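Local atomic coordinates of Cas13d (PDB entry 6IV9), a protein that binds a CRISPR RNA and uses two HEPN domains to mature that RNA and to cleave target RNA. Residues R276-H279 / M280-V284; D207-M210 / G211-A215; K710-E713 / N714-K717; G614-G617 / L618-F621. The protein carries 2 engineered substitutions. All coordinates share one frame; numbering follows the deposited sequence.

How the contacts relate
Contacts 1 and 2 are neighbours, centres about 10 Å apart. Contact 1 is a buried turn of helix 267-291. Contact 2 is a partly buried loop whose Met210 and Leu213 pack on Val284 and Leu281 of that helix. Both lie away from the RNA and rely on apolar packing, but backbone bonds are regular in the helix and weak in the loop. Contact 3 is at the surface and contact 4 partly buried; their nearest atoms are more than 20 Å from those of contacts 1 and 2. Each starts a helix, 713-760 and 617-627, and the two touch through Phe621. Lys717 and Asn620 hold phosphates of A48, A49 and A50 of chain B, and Arg619 positions Asn620.

Contact 1: residues R276-H279 / M280-V284; sequences RVYH and MLAIV
Residues 276-279 and 280-284 form one continuous alpha-helical stretch, in which Met280, Leu281, Ala282 and Ile283 each donate a backbone N-H to the carbonyl four residues earlier. The straightest of these bonds runs from Leu281 N to Val277 O, 3.0 Å long with an N-H...O angle of 168°. The next, from Ala282 N to Tyr278 O, is 2.9 Å and almost as straight.

Val277 and Leu281 lie side by side and point the same way. Their methyls meet at 4.0 Å, CG1 of Val277 against CD1 of Leu281. Leu281 CG is turned anti to the carbonyl carbon (chi1 -60°). This sets it 3.2 Å from Val277 O, over the preceding turn. Leu281 also packs on Leu194 and Leu213, so an alanine here would probably leave a gap between the helix and both of them, and strip Val277 CG1 of its methyl partner.

One residue further along, Ala282 CB lies over a face of the Tyr278 ring, toward its rim, 4.2 Å from CE1. The same ring stacks with Phe222, and its hydroxyl bonds to Asn217 O. On another side of the helix, Ile283 CG1 rests 3.2 Å from His279 O. Both ring nitrogens of His279 are engaged, ND1 with Thr317 and NE2 with Glu313 on helix 312-330.

Helix 267-291 probably belongs to a HEPN domain. The carbonyls of Arg276 to Met280 are bonded within the helix, and the Tyr278 hydroxyl and His279 nitrogens to residues outside these turns. The apolar side chains can therefore pack closely without stranding those groups.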
# COMPACT_ATOMS: atom_id res chain seq x y z
N ARG A 276 14.66 -10.60 -18.38
CA ARG A 276 14.06 -10.51 -17.03
C ARG A 276 13.22 -9.24 -16.93
O ARG A 276 12.13 -9.32 -16.44
CB ARG A 276 15.15 -10.52 -15.96
CG ARG A 276 15.84 -11.86 -15.80
CD ARG A 276 16.62 -11.95 -14.52
NE ARG A 276 17.70 -10.99 -14.49
CZ ARG A 276 18.94 -11.24 -14.86
NH1 ARG A 276 19.25 -12.40 -15.40
NH2 ARG A 276 19.87 -10.33 -14.67
N VAL A 277 13.73 -8.11 -17.42
CA VAL A 277 12.98 -6.83 -17.37
C VAL A 277 11.71 -6.96 -18.22
O VAL A 277 10.67 -6.56 -17.77
CB VAL A 277 13.85 -5.64 -17.82
CG1 VAL A 277 13.04 -4.37 -17.89
CG2 VAL A 277 15.03 -5.46 -16.91
N TYR A 278 11.84 -7.58 -19.39
CA TYR A 278 10.66 -7.75 -20.27
C TYR A 278 9.60 -8.58 -19.54
O TYR A 278 8.45 -8.20 -19.56
CB TYR A 278 11.06 -8.51 -21.53
CG TYR A 278 9.88 -9.01 -22.31
CD1 TYR A 278 9.00 -8.12 -22.88
CD2 TYR A 278 9.62 -10.36 -22.45
CE1 TYR A 278 7.90 -8.56 -23.59
CE2 TYR A 278 8.53 -10.81 -23.16
CZ TYR A 278 7.66 -9.91 -23.73
OH TYR A 278 6.58 -10.32 -24.43
N HIS A 279 10.00 -9.66 -18.88
CA HIS A 279 9.03 -10.52 -18.18
C HIS A 279 8.31 -9.72 -17.09
O HIS A 279 7.13 -9.92 -16.90
CB HIS A 279 9.75 -11.73 -17.60
CG HIS A 279 10.15 -12.73 -18.63
ND1 HIS A 279 11.10 -13.67 -18.42
CD2 HIS A 279 9.73 -12.91 -19.89
CE1 HIS A 279 11.23 -14.40 -19.49
NE2 HIS A 279 10.42 -13.95 -20.39
N MET A 280 9.05 -8.89 -16.37
CA MET A 280 8.44 -8.09 -15.29
C MET A 280 7.41 -7.13 -15.88
O MET A 280 6.30 -7.10 -15.40
CB MET A 280 9.52 -7.31 -14.53
CG MET A 280 10.47 -8.20 -13.77
SD MET A 280 11.91 -7.41 -13.03
CE MET A 280 11.17 -6.57 -11.65
N LEU A 281 7.76 -6.41 -16.94
CA LEU A 281 6.84 -5.44 -17.57
C LEU A 281 5.63 -6.14 -18.17
O LEU A 281 4.55 -5.69 -17.98
CB LEU A 281 7.61 -4.69 -18.67
CG LEU A 281 8.83 -3.92 -18.20
CD1 LEU A 281 9.46 -3.18 -19.36
CD2 LEU A 281 8.49 -2.97 -17.09
N ALA A 282 5.85 -7.25 -18.86
CA ALA A 282 4.75 -8.00 -19.48
C ALA A 282 3.79 -8.50 -18.40
O ALA A 282 2.62 -8.51 -18.63
CB ALA A 282 5.32 -9.13 -20.29
N ILE A 283 4.31 -8.96 -17.27
CA ILE A 283 3.43 -9.43 -16.16
C ILE A 283 2.62 -8.25 -15.62
O ILE A 283 1.44 -8.40 -15.44
CB ILE A 283 4.24 -10.13 -15.06
CG1 ILE A 283 4.70 -11.51 -15.52
CG2 ILE A 283 3.42 -10.22 -13.79
CD1 ILE A 283 5.76 -12.11 -14.67
N VAL A 284 3.25 -7.10 -15.45
CA VAL A 284 2.52 -5.90 -14.96
C VAL A 284 1.43 -5.57 -15.97
O VAL A 284 0.33 -5.31 -15.56
CB VAL A 284 3.49 -4.72 -14.78
CG1 VAL A 284 2.76 -3.41 -14.66
CG2 VAL A 284 4.40 -4.92 -13.59

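Contact 2: residues D207-M210 / G211-A215; sequences DDFM and GYLSA
The Tyr212 ring and the Asp208 carboxylate lie side by side and point the same way, with their planes 39° apart. Asp208 OD1 comes within 3.5 Å of Tyr212 CE2. The Asp208 carbonyl oxygen approaches the same ring obliquely, near CD2. Asp208 is poorly ordered, so the details of this pair are uncertain. Its O is covered and has no polar partner in the model.

The Phe209 ring is the other flat group. Met210 SD sits over one face, 4.1 Å above the ring plane and toward the rim. Leu213 CD1 reaches the ring at an oblique angle, 4.5 Å from Phe209 CE1. Met210 and Leu213 also meet directly, with SD 4.0 Å from CD1. The bend of the Met210 chain at chi2 (-80°) brings the sulfur over the phenyl ring and beside Leu213.

The backbone bonds are weak. Gly211 N lies 2.9 Å from Asp207 O, but the N-H...O angle is only 119°. Leu213 N donates to Met210 O over 3.3 Å, also weakly.

Around the loop, Phe209 packs on Leu248 of helix 232-251, and Met210 on Leu194 of helix 168-197. Phe209 and Met210 also reach helix 267-291, at Leu281 and Val284. This turn lies within the long loop between helices 168-197 and 219-223, in an all-helical part of the fold. Phe209, Met210 and Leu213 fill the seam between helices 168-197, 232-251 and 267-291, while Asp208 and Tyr212 stay nearer the solvent.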
# COMPACT_ATOMS: atom_id res chain seq x y z
N ASP A 207 -0.35 4.32 -23.54
CA ASP A 207 -0.14 2.87 -23.37
C ASP A 207 0.32 2.18 -24.65
O ASP A 207 0.08 1.00 -24.80
CB ASP A 207 -1.05 2.19 -22.35
CG ASP A 207 -0.25 1.78 -21.13
OD1 ASP A 207 0.98 2.07 -21.09
OD2 ASP A 207 -0.84 1.18 -20.25
N ASP A 208 0.99 2.95 -25.50
CA ASP A 208 1.65 2.38 -26.70
C ASP A 208 2.76 1.46 -26.18
O ASP A 208 3.12 0.51 -26.87
CB ASP A 208 2.20 3.47 -27.61
CG ASP A 208 1.31 3.72 -28.80
OD1 ASP A 208 0.10 3.45 -28.68
OD2 ASP A 208 1.83 4.15 -29.83
N PHE A 209 3.25 1.76 -24.98
CA PHE A 209 4.37 0.98 -24.42
C PHE A 209 3.82 -0.18 -23.61
O PHE A 209 3.83 -1.26 -24.13
CB PHE A 209 5.30 1.93 -23.66
CG PHE A 209 6.31 1.28 -22.75
CD1 PHE A 209 6.82 0.04 -23.03
CD2 PHE A 209 6.75 1.94 -21.63
CE1 PHE A 209 7.75 -0.54 -22.19
CE2 PHE A 209 7.68 1.36 -20.79
CZ PHE A 209 8.18 0.12 -21.07
N MET A 210 3.31 0.05 -22.41
CA MET A 210 2.82 -1.09 -21.58
C MET A 210 1.59 -1.78 -22.17
O MET A 210 1.45 -2.96 -21.96
CB MET A 210 2.57 -0.68 -20.13
CG MET A 210 3.78 -0.10 -19.47
SD MET A 210 4.94 -1.32 -18.91
CE MET A 210 3.92 -2.29 -17.81
N GLY A 211 0.72 -1.04 -22.85
CA GLY A 211 -0.53 -1.58 -23.41
C GLY A 211 -0.32 -2.65 -24.47
O GLY A 211 -1.19 -3.49 -24.61
N TYR A 212 0.76 -2.57 -25.25
CA TYR A 212 0.99 -3.53 -26.35
C TYR A 212 1.79 -4.75 -25.90
O TYR A 212 2.08 -5.58 -26.74
CB TYR A 212 1.70 -2.85 -27.53
CG TYR A 212 0.84 -1.89 -28.31
CD1 TYR A 212 -0.51 -2.11 -28.46
CD2 TYR A 212 1.39 -0.77 -28.90
CE1 TYR A 212 -1.31 -1.23 -29.18
CE2 TYR A 212 0.61 0.11 -29.62
CZ TYR A 212 -0.74 -0.11 -29.76
OH TYR A 212 -1.50 0.77 -30.48
N LEU A 213 2.21 -4.79 -24.64
CA LEU A 213 2.94 -5.97 -24.13
C LEU A 213 1.94 -7.09 -23.86
O LEU A 213 0.80 -6.80 -23.60
CB LEU A 213 3.67 -5.62 -22.84
CG LEU A 213 4.77 -4.57 -22.94
CD1 LEU A 213 5.34 -4.26 -21.58
CD2 LEU A 213 5.87 -5.03 -23.87
N SER A 214 2.39 -8.32 -23.98
CA SER A 214 1.49 -9.42 -23.60
C SER A 214 2.34 -10.50 -22.96
O SER A 214 3.34 -10.88 -23.56
CB SER A 214 0.74 -9.94 -24.76
OG SER A 214 0.03 -11.09 -24.38
N ALA A 215 1.86 -11.07 -21.85
CA ALA A 215 2.57 -12.16 -21.14
C ALA A 215 2.47 -13.44 -21.97
O ALA A 215 3.08 -14.41 -21.62
CB ALA A 215 2.03 -12.36 -19.76

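Contact 3: residues K710-E713 / N714-K717; sequences KGRE and NVAK. With nucleotides of chain B.
Gly711 O takes two hydrogen bonds from Asn714, one from the backbone N and one from the side-chain ND2, each 3.0 Å long. The oxygen lies close to the amide plane of Asn714, so ND2 points an N-H at it. The backbone N comes from above the carbonyl plane. Asn714 CG stands beside its own backbone N (chi1 -82°), which lets the amide fold back over the turn.

Val715 N donates to Arg712 O. Over the same step, Val715 CG2 covers one face of the Arg712 guanidinium, toward its rim and 3.7 Å from NH1. Arg712 reaches this methyl because its chain is bent at chi2 and chi3. Both residues also touch a crystal neighbour, so the solution position of this exposed arginine may differ.

The preceding residues form a type II' beta turn from Lys710 to Glu713, with Gly711 at positive phi (60°), a value that favours glycine. The turn leads into helix 713-760. It is closed by Glu713 N bonding to Lys710 O, 3.2 Å. It is closed again from the side chain: Glu713 OE1 receives Lys710 N at 2.9 Å on its anti lone pair.

Within the helix, Lys717 N bonds to Glu713 O at 3.2 Å. The Lys717 side chain is fully extended, every torsion near 180°, and leads away from the turn toward the RNA. Its NZ donates to OP1 of A48 of chain B over 2.8 Å. The same ammonium group also bonds to Gln707 O, and Val705 and Ala709 pack against the lysine chain.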
# COMPACT_ATOMS: atom_id res chain seq x y z
N LYS A 710 36.54 17.07 8.48
CA LYS A 710 37.43 17.04 9.66
C LYS A 710 37.10 18.24 10.54
O LYS A 710 37.00 19.33 10.02
CB LYS A 710 38.90 17.10 9.25
CG LYS A 710 39.45 15.81 8.67
CD LYS A 710 39.02 14.58 9.43
CE LYS A 710 39.76 13.34 8.99
NZ LYS A 710 39.90 13.29 7.52
N GLY A 711 36.93 17.98 11.84
CA GLY A 711 36.69 19.05 12.82
C GLY A 711 35.45 19.84 12.53
O GLY A 711 34.40 19.25 12.34
N ARG A 712 35.61 21.17 12.43
CA ARG A 712 34.51 22.16 12.26
C ARG A 712 33.82 21.95 10.93
O ARG A 712 32.64 22.30 10.81
CB ARG A 712 35.01 23.60 12.40
CG ARG A 712 35.20 24.02 13.85
CD ARG A 712 33.89 24.06 14.60
NE ARG A 712 33.03 25.11 14.07
CZ ARG A 712 31.85 25.40 14.58
NH1 ARG A 712 31.45 24.84 15.70
NH2 ARG A 712 31.06 26.25 13.95
N GLU A 713 34.49 21.26 10.01
CA GLU A 713 33.92 20.98 8.67
C GLU A 713 32.65 20.15 8.87
O GLU A 713 31.79 20.21 8.02
CB GLU A 713 34.94 20.23 7.80
CG GLU A 713 36.01 21.13 7.22
CD GLU A 713 37.13 20.43 6.47
OE1 GLU A 713 37.27 19.21 6.63
OE2 GLU A 713 37.85 21.12 5.73
N ASN A 714 32.58 19.40 9.96
CA ASN A 714 31.43 18.53 10.29
C ASN A 714 30.15 19.34 10.50
O ASN A 714 29.09 18.83 10.19
CB ASN A 714 31.72 17.66 11.51
CG ASN A 714 32.52 16.44 11.16
OD1 ASN A 714 32.00 15.50 10.59
ND2 ASN A 714 33.80 16.47 11.48
N VAL A 715 30.26 20.52 11.08
CA VAL A 715 29.05 21.34 11.36
C VAL A 715 28.39 21.70 10.04
O VAL A 715 27.21 21.49 9.91
CB VAL A 715 29.42 22.57 12.21
CG1 VAL A 715 28.21 23.42 12.54
CG2 VAL A 715 30.11 22.16 13.49
N ALA A 716 29.15 22.19 9.07
CA ALA A 716 28.56 22.53 7.77
C ALA A 716 28.02 21.27 7.08
O ALA A 716 27.01 21.36 6.42
CB ALA A 716 29.55 23.25 6.91
N LYS A 717 28.73 20.15 7.18
CA LYS A 717 28.27 18.91 6.50
C LYS A 717 26.95 18.43 7.10
O LYS A 717 26.08 18.09 6.34
CB LYS A 717 29.32 17.81 6.60
CG LYS A 717 28.91 16.53 5.89
CD LYS A 717 29.79 15.37 6.19
CE LYS A 717 29.40 14.14 5.40
NZ LYS A 717 30.25 12.98 5.75
P A B 48 29.74 9.19 5.39
OP1 A B 48 29.36 10.51 4.85
OP2 A B 48 29.03 7.96 5.00
O5' A B 48 31.27 8.88 5.02
C5' A B 48 32.26 9.89 5.12
C4' A B 48 33.63 9.26 5.00
O4' A B 48 33.78 8.23 6.01
C3' A B 48 33.87 8.53 3.68
O3' A B 48 34.15 9.42 2.62
C2' A B 48 35.01 7.60 4.07
O2' A B 48 36.15 8.42 4.11
C1' A B 48 34.55 7.16 5.45
N9 A B 48 33.73 5.96 5.41
C8 A B 48 32.37 5.83 5.54
N7 A B 48 31.94 4.60 5.46
C5 A B 48 33.10 3.86 5.27
C6 A B 48 33.33 2.49 5.12
N6 A B 48 32.35 1.58 5.12
N1 A B 48 34.60 2.07 4.94
C2 A B 48 35.58 2.99 4.93
N3 A B 48 35.49 4.31 5.06
C4 A B 48 34.21 4.69 5.23

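Contact 4: residues G614-G617 / L618-F621; sequences GIHG and LRNF. With nucleotides of chain B.
This is a local contact at the start of helix 617-627, where His616 takes the N-cap position and the first turn faces the RNA backbone. His616 and Arg619 stack. The Arg619 guanidinium lies flat on the imidazole, centres 3.9 Å apart and planes at 10°. Ile615 CG1 covers the opposite face of the ring.

Arg619 also grips its neighbour side-on. NE and NH2 both donate to Asn620 OD1, at 3.2 and 3.1 Å, and OD1 lies in the guanidinium plane. With OD1 so held, the amide is turned to send ND2 to the RNA. ND2 donates to OP2 of A50 of chain B over 2.7 Å and to OP1 of A49 of chain B over 3.0 Å. The second bond is nearly straight, at 175°. Asn620 N bonds to His616 O, tying the turn together.

A leucine in place of Arg619 would probably leave Asn620 OD1 without its two donors, so that the amide is less firmly oriented, and uncover one face of His616. The arginine thus acts largely as a second-shell residue: it positions a neutral amide that bridges two successive phosphates, and its charge, with NH2 near OP2 of A50, is likely to ease the negative charge there.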
# COMPACT_ATOMS: atom_id res chain seq x y z
N GLY A 614 40.57 10.07 -3.06
CA GLY A 614 39.91 11.18 -2.35
C GLY A 614 39.49 12.31 -3.26
O GLY A 614 39.52 13.44 -2.81
N ILE A 615 39.14 12.03 -4.50
CA ILE A 615 38.71 13.15 -5.39
C ILE A 615 37.19 13.10 -5.59
O ILE A 615 36.68 13.98 -6.24
CB ILE A 615 39.46 13.05 -6.72
CG1 ILE A 615 39.01 11.82 -7.51
CG2 ILE A 615 40.96 13.05 -6.49
CD1 ILE A 615 39.31 11.91 -8.97
N HIS A 616 36.51 12.11 -5.03
CA HIS A 616 35.06 11.92 -5.31
C HIS A 616 34.18 12.33 -4.12
O HIS A 616 33.10 11.77 -3.99
CB HIS A 616 34.78 10.49 -5.77
CG HIS A 616 35.40 10.16 -7.08
ND1 HIS A 616 35.10 10.84 -8.23
CD2 HIS A 616 36.30 9.23 -7.43
CE1 HIS A 616 35.79 10.34 -9.22
NE2 HIS A 616 36.53 9.36 -8.75
N GLY A 617 34.61 13.27 -3.31
CA GLY A 617 33.79 13.59 -2.13
C GLY A 617 32.41 14.10 -2.50
O GLY A 617 31.46 13.62 -1.94
N LEU A 618 32.34 15.04 -3.44
CA LEU A 618 31.05 15.63 -3.84
C LEU A 618 30.16 14.56 -4.47
O LEU A 618 28.99 14.52 -4.16
CB LEU A 618 31.32 16.78 -4.80
CG LEU A 618 30.09 17.56 -5.24
CD1 LEU A 618 29.31 18.06 -4.05
CD2 LEU A 618 30.49 18.70 -6.14
N ARG A 619 30.73 13.70 -5.30
CA ARG A 619 29.92 12.64 -5.94
C ARG A 619 29.35 11.75 -4.83
O ARG A 619 28.19 11.45 -4.87
CB ARG A 619 30.83 11.80 -6.84
CG ARG A 619 30.14 10.62 -7.53
CD ARG A 619 31.15 9.60 -8.01
NE ARG A 619 31.78 8.87 -6.94
CZ ARG A 619 32.69 7.94 -7.11
NH1 ARG A 619 33.07 7.59 -8.32
NH2 ARG A 619 33.22 7.34 -6.06
N ASN A 620 30.19 11.37 -3.88
CA ASN A 620 29.76 10.50 -2.77
C ASN A 620 28.69 11.20 -1.93
O ASN A 620 27.76 10.55 -1.53
CB ASN A 620 30.97 10.04 -1.96
CG ASN A 620 31.90 9.17 -2.77
OD1 ASN A 620 31.53 8.65 -3.80
ND2 ASN A 620 33.12 9.01 -2.30
N PHE A 621 28.86 12.49 -1.68
CA PHE A 621 27.87 13.22 -0.86
C PHE A 621 26.51 13.22 -1.57
O PHE A 621 25.54 12.96 -0.92
CB PHE A 621 28.35 14.65 -0.61
CG PHE A 621 27.39 15.49 0.18
CD1 PHE A 621 27.36 15.43 1.56
CD2 PHE A 621 26.50 16.34 -0.45
CE1 PHE A 621 26.47 16.19 2.29
CE2 PHE A 621 25.61 17.10 0.29
CZ PHE A 621 25.61 17.02 1.66
P A B 49 33.62 9.09 1.14
OP1 A B 49 34.01 10.20 0.31
OP2 A B 49 32.19 8.55 1.23
O5' A B 49 34.46 7.76 0.81
C5' A B 49 35.91 7.81 0.79
C4' A B 49 36.46 6.44 0.50
O4' A B 49 36.10 5.55 1.57
C3' A B 49 35.95 5.76 -0.78
O3' A B 49 36.73 6.21 -1.88
C2' A B 49 36.10 4.29 -0.45
O2' A B 49 37.43 3.85 -0.56
C1' A B 49 35.80 4.28 1.05
N9 A B 49 34.42 3.97 1.35
C8 A B 49 33.35 4.81 1.59
N7 A B 49 32.23 4.17 1.83
C5 A B 49 32.57 2.84 1.71
C6 A B 49 31.83 1.65 1.83
N6 A B 49 30.52 1.63 2.11
N1 A B 49 32.47 0.48 1.64
C2 A B 49 33.78 0.50 1.36
N3 A B 49 34.59 1.55 1.21
C4 A B 49 33.92 2.70 1.42
P A B 50 36.09 6.41 -3.32
OP1 A B 50 37.04 7.15 -4.15
OP2 A B 50 34.73 7.00 -3.17
O5' A B 50 35.80 4.92 -3.75
C5' A B 50 36.87 4.07 -4.16
C4' A B 50 36.31 2.72 -4.52
O4' A B 50 35.80 2.09 -3.32
C3' A B 50 35.10 2.68 -5.46
O3' A B 50 35.31 2.99 -6.85
C2' A B 50 34.58 1.27 -5.19
O2' A B 50 35.20 0.33 -6.04
C1' A B 50 34.84 1.11 -3.68
N9 A B 50 33.63 1.33 -2.88
C8 A B 50 33.09 2.51 -2.45
N7 A B 50 31.95 2.37 -1.82
C5 A B 50 31.72 1.00 -1.84
C6 A B 50 30.68 0.21 -1.34
N6 A B 50 29.63 0.70 -0.67
N1 A B 50 30.75 -1.13 -1.53
C2 A B 50 31.80 -1.62 -2.20
N3 A B 50 32.84 -0.98 -2.73
C4 A B 50 32.74 0.35 -2.50